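Side-chain contacts in uric acid degradation bifunctional protein PucL (Bacillus subtilis, PDB 6A4M), which probably oxidises uric acid as a urate oxidase and, in a second activity, decarboxylates a later product of the same pathway: residues 9-14 with 112-117; 142-147 with 153-158; 225-230 with 252-257. All coordinates share one frame; numbering follows the deposited sequence.

The three contacts follow one another along the chain, each closing before the next opens. Contact 1 links strands 3-13 and 104-121. Contact 2 is the hairpin of strands 139-148 and 153-169, in the same antiparallel sheet, where strand 139-148 pairs with 104-121. Contact 3 joins helices 221-233 and 240-254, which lie in sequence between strands 194-204 and 258-267 of that sheet. The contact centres are about 24 to 25 Å apart, and contacts 1 and 3 lie on opposite sides of the chain's centre. None touches another. They thus sample separate parts of one sheet-and-helix framework, consistent with the tunnelling fold of uricases.

Contact 1: 9-14 with 112-117; sequences FAYRTY and IPFEAM
Tyr11 and Phe9 meet Ile112 across the contact, and the shortest polar bond of the two segments runs from Arg12 NE to Thr13 O at 3.0 Å. It is bent, with an N-H...O angle of 132°. It lies within segment 9-14. No hydrogen bond crosses to 112-117, and the contact is made by side-chain carbons, with the Tyr11 hydroxyl beside them. The Ile112 CD1 methyl touches both Phe9 and Tyr11. CG1 of Ile112 is anti to the carbonyl carbon (chi1 -65°), and chi2 of 165° extends the chain, which carries CD1 out to the two rings. Phe9 CD2 lies 3.6 Å from Ile112 CD1. The same methyl lies 3.6 Å from Tyr11 CE1 and also reaches the OH end of that ring. Both aromatic side chains cross the isoleucine at about a right angle. Phe114 adds a looser contact, its CZ 4.0 Å from Tyr11 CE1. The tyrosine carbon meets the edge of the Phe114 ring, close to its plane. Ile112 is buried, whereas Phe9 and Tyr11 are exposed.

Strand 36-45 runs between the two segments in the antiparallel sheet. Ala10 and Arg12 pair with its Val39 and Val37, and Ile112 bonds to Gly38, so the side chains meet across an intervening strand. Arg12 NH1 reaches Leu76 O of helix 64-78, while Ile112 and Phe114 also touch Arg134 of strand 131-134.

Contact 2: 142-147 with 153-158; sequences SVLKAE and ITITEQ
Lys145 O receives two backbone N-H groups: Thr156 N at 2.8 Å from Lys145 O, and Glu157 N by a weaker, longer bond. Two residues thus face one, which makes a classic beta bulge and shifts the register by one. Lys145 N answers with a nearly straight bond to Glu157 O (N-H...O angle 173°). Beyond the bulge, Glu147 and Thr154 form a regular hydrogen-bonded antiparallel pair, with Glu147 N 2.8 Å from Thr154 O.

The bulge turns Thr156 toward the other strand. Its CG2 lies 3.5 Å from Glu147 OE2 and close to the Lys145 aliphatic chain. Leu144, Ala146, Ile155 and Gln158 share one face of the hairpin. With CG anti to the backbone N (chi1 -179°), Leu144 places CD1 3.8 Å from Ile155 CG2. Ile155 CD1 in turn meets Ala146 CB at 3.9 Å.

Further out, Ala146 packs on Ile105 of strand 104-121, and Ile153 on Leu96 of helix 84-98. Lys145, Glu147, Thr154 and Glu157 point to the other face. There Lys145 NZ and Glu157 OE1 stay 6.3 Å apart, so any attraction is probably long-range. Backbone bonds and methyl packing, and not a salt bridge, hold this hairpin.

Contact 3: 225-230 with 252-257; sequences RDLAST and LARFPQ
Leu227 has a chi1 of -97°, off the usual staggered positions, and a chi2 of 166°, with CD1 anti to CA. Together they carry CD1 outward to the end of the other helix. There Phe255 has CG anti to the carbonyl carbon (chi1 -63°), which brings CE2 of its ring up to that methyl. Leu227 CD1 lies 3.9 Å from Phe255 CE2. The two side chains cross obliquely, and the methyl comes at a slant to the ring. The same CD1 lies 4.2 Å from Arg254 CB. One leucine methyl thus meets both the last helical residue and the first residue to leave helical backbone angles.

Only the base of the arginine takes part. The guanidinium group finds its partner outside the contact, where NH2 forms a salt bridge with Glu26. The side chains of Leu227 and Arg254 also both touch Ile24, in a loop close to that glutamate in sequence.

Leu227 and Phe255 are both buried, and no hydrogen bond crosses the contact. Some polar side chains of 225-230 bond within the helix. Thr230 OG1 donates to Leu227 O at 2.8 Å, one turn back.

Leu227 also packs on Arg250 and Ile251, so it rests against the last turns of helix 240-254. Arg301 bonds to Leu252 O near the end of that helix. The side of helix 221-233 packs against the C-terminal end of helix 240-254 and the first residue after it. Helices 221-233 and 240-254 follow strands 153-169 and 194-204 and precede strands 258-267 and 293-300. This order, two strands, two helices and two strands in an antiparallel sheet, is consistent with the tunnelling fold of the uricase family.

Contact 1: 9-14 with 112-117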
loop_
_atom_site.group_PDB
_atom_site.type_symbol
_atom_site.label_atom_id
_atom_site.label_comp_id
_atom_site.label_asym_id
_atom_site.label_seq_id
_atom_site.Cartn_x
_atom_site.Cartn_y
_atom_site.Cartn_z
ATOM N N PHE A 9 -0.523 -6.751 -16.252
ATOM C CA PHE A 9 -1.824 -6.478 -15.640
ATOM C C PHE A 9 -2.584 -7.782 -15.468
ATOM O O PHE A 9 -2.620 -8.612 -16.385
ATOM C CB PHE A 9 -2.672 -5.538 -16.509
ATOM C CG PHE A 9 -2.251 -4.095 -16.449
ATOM C CD1 PHE A 9 -1.137 -3.646 -17.156
ATOM C CD2 PHE A 9 -2.986 -3.172 -15.707
ATOM C CE1 PHE A 9 -0.757 -2.309 -17.114
ATOM C CE2 PHE A 9 -2.612 -1.834 -15.665
ATOM C CZ PHE A 9 -1.497 -1.402 -16.372
ATOM N N ALA A 10 -3.191 -7.955 -14.298
ATOM C CA ALA A 10 -4.036 -9.107 -14.022
ATOM C C ALA A 10 -5.200 -8.677 -13.140
ATOM O O ALA A 10 -4.984 -8.127 -12.061
ATOM C CB ALA A 10 -3.222 -10.200 -13.346
ATOM N N TYR A 11 -6.423 -8.910 -13.614
ATOM C CA TYR A 11 -7.641 -8.628 -12.853
ATOM C C TYR A 11 -8.316 -9.942 -12.472
ATOM O O TYR A 11 -8.500 -10.808 -13.322
ATOM C CB TYR A 11 -8.608 -7.775 -13.679
ATOM C CG TYR A 11 -8.016 -6.463 -14.140
ATOM C CD1 TYR A 11 -7.975 -5.361 -13.289
ATOM C CD2 TYR A 11 -7.492 -6.323 -15.424
ATOM C CE1 TYR A 11 -7.425 -4.155 -13.700
ATOM C CE2 TYR A 11 -6.944 -5.121 -15.847
ATOM C CZ TYR A 11 -6.913 -4.039 -14.981
ATOM O OH TYR A 11 -6.366 -2.844 -15.386
ATOM N N ARG A 12 -8.684 -10.083 -11.200
ATOM C CA ARG A 12 -9.360 -11.280 -10.696
ATOM C C ARG A 12 -10.705 -10.892 -10.091
ATOM O O ARG A 12 -10.755 -10.072 -9.171
ATOM C CB ARG A 12 -8.473 -11.961 -9.647
ATOM C CG ARG A 12 -9.092 -13.105 -8.844
ATOM C CD ARG A 12 -9.372 -14.343 -9.673
ATOM N NE ARG A 12 -10.248 -15.261 -8.943
ATOM C CZ ARG A 12 -9.867 -16.143 -8.011
ATOM N NH1 ARG A 12 -8.590 -16.279 -7.650
ATOM N NH2 ARG A 12 -10.786 -16.908 -7.430
ATOM N N THR A 13 -11.787 -11.472 -10.613
ATOM C CA THR A 13 -13.100 -11.368 -9.977
ATOM C C THR A 13 -13.267 -12.471 -8.929
ATOM O O THR A 13 -12.712 -13.563 -9.064
ATOM C CB THR A 13 -14.258 -11.452 -10.996
ATOM O OG1 THR A 13 -14.093 -12.604 -11.833
ATOM C CG2 THR A 13 -14.309 -10.196 -11.858
ATOM N N TYR A 14 -14.034 -12.160 -7.886
ATOM C CA TYR A 14 -14.386 -13.099 -6.810
ATOM C C TYR A 14 -13.211 -13.867 -6.205
ATOM O O TYR A 14 -13.243 -15.094 -6.084
ATOM C CB TYR A 14 -15.497 -14.043 -7.287
ATOM C CG TYR A 14 -16.714 -13.275 -7.726
ATOM C CD1 TYR A 14 -17.519 -12.634 -6.789
ATOM C CD2 TYR A 14 -17.039 -13.148 -9.078
ATOM C CE1 TYR A 14 -18.628 -11.901 -7.181
ATOM C CE2 TYR A 14 -18.148 -12.419 -9.480
ATOM C CZ TYR A 14 -18.938 -11.796 -8.527
ATOM O OH TYR A 14 -20.041 -11.066 -8.909
ATOM N N ILE A 112 -4.381 -2.096 -8.179
ATOM C CA ILE A 112 -5.278 -1.217 -8.916
ATOM C C ILE A 112 -6.537 -1.147 -8.045
ATOM O O ILE A 112 -7.365 -2.059 -8.097
ATOM C CB ILE A 112 -5.584 -1.756 -10.330
ATOM C CG1 ILE A 112 -4.303 -1.764 -11.173
ATOM C CG2 ILE A 112 -6.654 -0.906 -11.008
ATOM C CD1 ILE A 112 -4.389 -2.598 -12.431
ATOM N N PRO A 113 -6.672 -0.082 -7.222
ATOM C CA PRO A 113 -7.747 -0.080 -6.229
ATOM C C PRO A 113 -9.130 0.103 -6.848
ATOM O O PRO A 113 -9.302 0.943 -7.732
ATOM C CB PRO A 113 -7.404 1.105 -5.312
ATOM C CG PRO A 113 -6.316 1.868 -5.984
ATOM C CD PRO A 113 -6.001 1.226 -7.300
ATOM N N PHE A 114 -10.087 -0.703 -6.393
ATOM C CA PHE A 114 -11.480 -0.583 -6.803
ATOM C C PHE A 114 -12.332 -0.205 -5.599
ATOM O O PHE A 114 -12.197 -0.806 -4.535
ATOM C CB PHE A 114 -11.962 -1.884 -7.441
ATOM C CG PHE A 114 -11.372 -2.134 -8.799
ATOM C CD1 PHE A 114 -11.894 -1.504 -9.922
ATOM C CD2 PHE A 114 -10.281 -2.984 -8.955
ATOM C CE1 PHE A 114 -11.345 -1.722 -11.178
ATOM C CE2 PHE A 114 -9.731 -3.207 -10.208
ATOM C CZ PHE A 114 -10.263 -2.576 -11.321
ATOM N N GLU A 115 -13.198 0.794 -5.779
ATOM C CA GLU A 115 -14.000 1.371 -4.694
ATOM C C GLU A 115 -15.487 1.237 -5.020
ATOM O O GLU A 115 -15.950 1.780 -6.027
ATOM C CB GLU A 115 -13.654 2.852 -4.514
ATOM C CG GLU A 115 -12.201 3.133 -4.137
ATOM C CD GLU A 115 -11.859 4.622 -4.115
ATOM O OE1 GLU A 115 -12.610 5.441 -4.688
ATOM O OE2 GLU A 115 -10.821 4.984 -3.525
ATOM N N ALA A 116 -16.227 0.524 -4.172
ATOM C CA ALA A 116 -17.659 0.276 -4.398
ATOM C C ALA A 116 -18.464 1.578 -4.425
ATOM O O ALA A 116 -18.226 2.479 -3.617
ATOM C CB ALA A 116 -18.215 -0.663 -3.338
ATOM N N MET A 117 -19.410 1.658 -5.360
ATOM C CA MET A 117 -20.200 2.866 -5.600
ATOM C C MET A 117 -21.604 2.740 -5.003
ATOM O O MET A 117 -22.038 1.631 -4.681
ATOM C CB MET A 117 -20.287 3.131 -7.105
ATOM C CG MET A 117 -18.951 3.477 -7.750
ATOM S SD MET A 117 -18.262 5.047 -7.183
ATOM C CE MET A 117 -19.328 6.207 -8.030
#

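Contact 2: 142-147 with 153-158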
loop_
_atom_site.group_PDB
_atom_site.type_symbol
_atom_site.label_atom_id
_atom_site.label_comp_id
_atom_site.label_asym_id
_atom_site.label_seq_id
_atom_site.Cartn_x
_atom_site.Cartn_y
_atom_site.Cartn_z
ATOM N N SER A 142 3.305 -4.026 -3.037
ATOM C CA SER A 142 4.085 -5.020 -2.298
ATOM C C SER A 142 5.279 -5.481 -3.125
ATOM O O SER A 142 5.159 -5.708 -4.330
ATOM C CB SER A 142 3.211 -6.217 -1.924
ATOM O OG SER A 142 2.174 -5.820 -1.046
ATOM N N VAL A 143 6.428 -5.600 -2.464
ATOM C CA VAL A 143 7.644 -6.136 -3.062
ATOM C C VAL A 143 8.046 -7.395 -2.295
ATOM O O VAL A 143 7.947 -7.443 -1.068
ATOM C CB VAL A 143 8.795 -5.105 -3.023
ATOM C CG1 VAL A 143 10.054 -5.661 -3.686
ATOM C CG2 VAL A 143 8.353 -3.810 -3.691
ATOM N N LEU A 144 8.485 -8.412 -3.030
ATOM C CA LEU A 144 8.982 -9.646 -2.436
ATOM C C LEU A 144 10.200 -10.119 -3.204
ATOM O O LEU A 144 10.143 -10.255 -4.428
ATOM C CB LEU A 144 7.905 -10.728 -2.477
ATOM C CG LEU A 144 8.257 -12.086 -1.857
ATOM C CD1 LEU A 144 8.360 -11.981 -0.345
ATOM C CD2 LEU A 144 7.220 -13.120 -2.240
ATOM N N LYS A 145 11.289 -10.376 -2.480
ATOM C CA LYS A 145 12.508 -10.923 -3.063
ATOM C C LYS A 145 12.828 -12.254 -2.383
ATOM O O LYS A 145 12.925 -12.312 -1.155
ATOM C CB LYS A 145 13.670 -9.938 -2.911
ATOM C CG LYS A 145 14.671 -10.043 -4.045
ATOM C CD LYS A 145 16.061 -9.526 -3.708
ATOM C CE LYS A 145 17.055 -9.930 -4.794
ATOM N NZ LYS A 145 18.256 -9.052 -4.839
ATOM N N ALA A 146 12.983 -13.313 -3.182
ATOM C CA ALA A 146 13.259 -14.661 -2.677
ATOM C C ALA A 146 14.445 -15.295 -3.407
ATOM O O ALA A 146 14.610 -15.109 -4.615
ATOM C CB ALA A 146 12.026 -15.534 -2.818
ATOM N N GLU A 147 15.256 -16.049 -2.660
ATOM C CA GLU A 147 16.470 -16.692 -3.183
ATOM C C GLU A 147 16.478 -18.195 -2.923
ATOM O O GLU A 147 15.765 -18.692 -2.049
ATOM C CB GLU A 147 17.721 -16.066 -2.553
ATOM C CG GLU A 147 18.179 -14.780 -3.227
ATOM C CD GLU A 147 19.371 -14.128 -2.539
ATOM O OE1 GLU A 147 20.203 -14.846 -1.937
ATOM O OE2 GLU A 147 19.478 -12.884 -2.610
ATOM N N ILE A 153 13.964 -22.331 0.203
ATOM C CA ILE A 153 13.724 -20.992 -0.337
ATOM C C ILE A 153 13.741 -19.987 0.820
ATOM O O ILE A 153 13.017 -20.156 1.804
ATOM C CB ILE A 153 12.382 -20.929 -1.110
ATOM C CG1 ILE A 153 12.444 -21.834 -2.352
ATOM C CG2 ILE A 153 12.047 -19.496 -1.524
ATOM C CD1 ILE A 153 11.092 -22.277 -2.871
ATOM N N THR A 154 14.565 -18.946 0.687
ATOM C CA THR A 154 14.708 -17.903 1.711
ATOM C C THR A 154 14.203 -16.558 1.173
ATOM O O THR A 154 14.438 -16.224 0.009
ATOM C CB THR A 154 16.169 -17.780 2.226
ATOM O OG1 THR A 154 16.240 -16.763 3.232
ATOM C CG2 THR A 154 17.165 -17.443 1.111
ATOM N N ILE A 155 13.500 -15.809 2.024
ATOM C CA ILE A 155 13.007 -14.474 1.688
ATOM C C ILE A 155 14.082 -13.451 2.063
ATOM O O ILE A 155 14.407 -13.299 3.240
ATOM C CB ILE A 155 11.690 -14.147 2.435
ATOM C CG1 ILE A 155 10.612 -15.211 2.163
ATOM C CG2 ILE A 155 11.189 -12.748 2.075
ATOM C CD1 ILE A 155 10.273 -15.423 0.702
ATOM N N THR A 156 14.611 -12.746 1.063
ATOM C CA THR A 156 15.713 -11.777 1.269
ATOM C C THR A 156 15.179 -10.373 1.577
ATOM O O THR A 156 15.766 -9.646 2.387
ATOM C CB THR A 156 16.773 -11.735 0.111
ATOM O OG1 THR A 156 17.171 -10.380 -0.144
ATOM C CG2 THR A 156 16.283 -12.334 -1.207
ATOM N N GLU A 157 14.082 -9.996 0.920
ATOM C CA GLU A 157 13.399 -8.735 1.191
ATOM C C GLU A 157 11.891 -8.922 1.080
ATOM O O GLU A 157 11.409 -9.694 0.247
ATOM C CB GLU A 157 13.864 -7.653 0.212
ATOM C CG GLU A 157 13.339 -6.257 0.533
ATOM C CD GLU A 157 13.916 -5.174 -0.364
ATOM O OE1 GLU A 157 14.262 -5.471 -1.533
ATOM O OE2 GLU A 157 14.013 -4.015 0.101
ATOM N N GLN A 158 11.157 -8.213 1.933
ATOM C CA GLN A 158 9.702 -8.167 1.860
ATOM C C GLN A 158 9.178 -6.918 2.555
ATOM O O GLN A 158 9.473 -6.690 3.728
ATOM C CB GLN A 158 9.077 -9.401 2.514
ATOM C CG GLN A 158 7.564 -9.485 2.317
ATOM C CD GLN A 158 6.844 -10.224 3.425
ATOM O OE1 GLN A 158 6.149 -11.204 3.169
ATOM N NE2 GLN A 158 7.007 -9.762 4.661
#

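Contact 3: 225-230 with 252-257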
loop_
_atom_site.group_PDB
_atom_site.type_symbol
_atom_site.label_atom_id
_atom_site.label_comp_id
_atom_site.label_asym_id
_atom_site.label_seq_id
_atom_site.Cartn_x
_atom_site.Cartn_y
_atom_site.Cartn_z
ATOM N N ARG A 225 -3.167 4.015 6.154
ATOM C CA ARG A 225 -3.632 5.246 5.518
ATOM C C ARG A 225 -4.474 6.110 6.461
ATOM O O ARG A 225 -4.234 7.310 6.580
ATOM C CB ARG A 225 -4.431 4.880 4.261
ATOM C CG ARG A 225 -4.935 6.042 3.418
ATOM C CD ARG A 225 -6.381 6.413 3.716
ATOM N NE ARG A 225 -7.270 5.252 3.758
ATOM C CZ ARG A 225 -7.788 4.625 2.700
ATOM N NH1 ARG A 225 -7.524 5.023 1.456
ATOM N NH2 ARG A 225 -8.585 3.574 2.894
ATOM N N ASP A 226 -5.453 5.497 7.126
ATOM C CA ASP A 226 -6.325 6.221 8.060
ATOM C C ASP A 226 -5.574 6.666 9.316
ATOM O O ASP A 226 -5.801 7.769 9.815
ATOM C CB ASP A 226 -7.542 5.375 8.449
ATOM C CG ASP A 226 -8.482 5.108 7.281
ATOM O OD1 ASP A 226 -8.452 5.847 6.272
ATOM O OD2 ASP A 226 -9.272 4.147 7.378
ATOM N N LEU A 227 -4.689 5.810 9.825
ATOM C CA LEU A 227 -3.768 6.195 10.905
ATOM C C LEU A 227 -2.991 7.466 10.567
ATOM O O LEU A 227 -2.877 8.370 11.397
ATOM C CB LEU A 227 -2.771 5.067 11.221
ATOM C CG LEU A 227 -3.129 4.151 12.389
ATOM C CD1 LEU A 227 -2.266 2.896 12.371
ATOM C CD2 LEU A 227 -2.968 4.891 13.711
ATOM N N ALA A 228 -2.467 7.515 9.341
ATOM C CA ALA A 228 -1.683 8.651 8.858
ATOM C C ALA A 228 -2.467 9.964 8.845
ATOM O O ALA A 228 -1.878 11.018 9.065
ATOM C CB ALA A 228 -1.122 8.365 7.469
ATOM N N SER A 229 -3.774 9.900 8.575
ATOM C CA SER A 229 -4.631 11.090 8.578
ATOM C C SER A 229 -5.172 11.466 9.966
ATOM O O SER A 229 -5.451 12.643 10.197
ATOM C CB SER A 229 -5.786 10.938 7.578
ATOM O OG SER A 229 -6.784 10.061 8.059
ATOM N N THR A 230 -5.314 10.497 10.878
ATOM C CA THR A 230 -5.736 10.783 12.268
ATOM C C THR A 230 -4.623 11.477 13.044
ATOM O O THR A 230 -4.870 12.456 13.745
ATOM C CB THR A 230 -6.157 9.518 13.050
ATOM O OG1 THR A 230 -5.065 8.591 13.096
ATOM C CG2 THR A 230 -7.384 8.856 12.418
ATOM N N LEU A 252 3.606 1.553 14.637
ATOM C CA LEU A 252 4.317 0.532 15.415
ATOM C C LEU A 252 3.594 0.184 16.716
ATOM O O LEU A 252 3.542 -0.985 17.098
ATOM C CB LEU A 252 5.751 0.972 15.721
ATOM C CG LEU A 252 6.694 1.049 14.519
ATOM C CD1 LEU A 252 7.993 1.722 14.921
ATOM C CD2 LEU A 252 6.974 -0.325 13.927
ATOM N N ALA A 253 3.045 1.197 17.385
ATOM C CA ALA A 253 2.249 0.992 18.600
ATOM C C ALA A 253 1.000 0.154 18.318
ATOM O O ALA A 253 0.695 -0.790 19.054
ATOM C CB ALA A 253 1.855 2.330 19.212
ATOM N N ARG A 254 0.301 0.498 17.240
ATOM C CA ARG A 254 -0.944 -0.177 16.869
ATOM C C ARG A 254 -0.712 -1.565 16.247
ATOM O O ARG A 254 -1.608 -2.411 16.280
ATOM C CB ARG A 254 -1.748 0.711 15.911
ATOM C CG ARG A 254 -3.248 0.464 15.913
ATOM C CD ARG A 254 -3.951 0.834 17.219
ATOM N NE ARG A 254 -3.645 2.180 17.709
ATOM C CZ ARG A 254 -4.227 2.754 18.764
ATOM N NH1 ARG A 254 -5.187 2.131 19.454
ATOM N NH2 ARG A 254 -3.860 3.983 19.127
ATOM N N PHE A 255 0.480 -1.792 15.683
ATOM C CA PHE A 255 0.832 -3.068 15.053
ATOM C C PHE A 255 2.189 -3.578 15.562
ATOM O O PHE A 255 3.219 -3.296 14.950
ATOM C CB PHE A 255 0.858 -2.929 13.524
ATOM C CG PHE A 255 -0.472 -2.578 12.923
ATOM C CD1 PHE A 255 -1.486 -3.527 12.848
ATOM C CD2 PHE A 255 -0.716 -1.299 12.425
ATOM C CE1 PHE A 255 -2.721 -3.208 12.295
ATOM C CE2 PHE A 255 -1.947 -0.974 11.871
ATOM C CZ PHE A 255 -2.951 -1.931 11.805
ATOM N N PRO A 256 2.195 -4.324 16.690
ATOM C CA PRO A 256 3.463 -4.882 17.217
ATOM C C PRO A 256 4.144 -5.952 16.331
ATOM O O PRO A 256 5.331 -6.223 16.512
ATOM C CB PRO A 256 3.063 -5.455 18.588
ATOM C CG PRO A 256 1.585 -5.610 18.545
ATOM C CD PRO A 256 1.069 -4.552 17.618
ATOM N N GLN A 257 3.387 -6.548 15.407
ATOM C CA GLN A 257 3.932 -7.383 14.306
ATOM C C GLN A 257 5.091 -6.732 13.534
ATOM O O GLN A 257 6.019 -7.424 13.109
ATOM C CB GLN A 257 2.858 -7.718 13.249
ATOM C CG GLN A 257 1.507 -8.228 13.738
ATOM C CD GLN A 257 0.389 -7.207 13.575
ATOM O OE1 GLN A 257 -0.521 -7.388 12.767
ATOM N NE2 GLN A 257 0.457 -6.130 14.338
#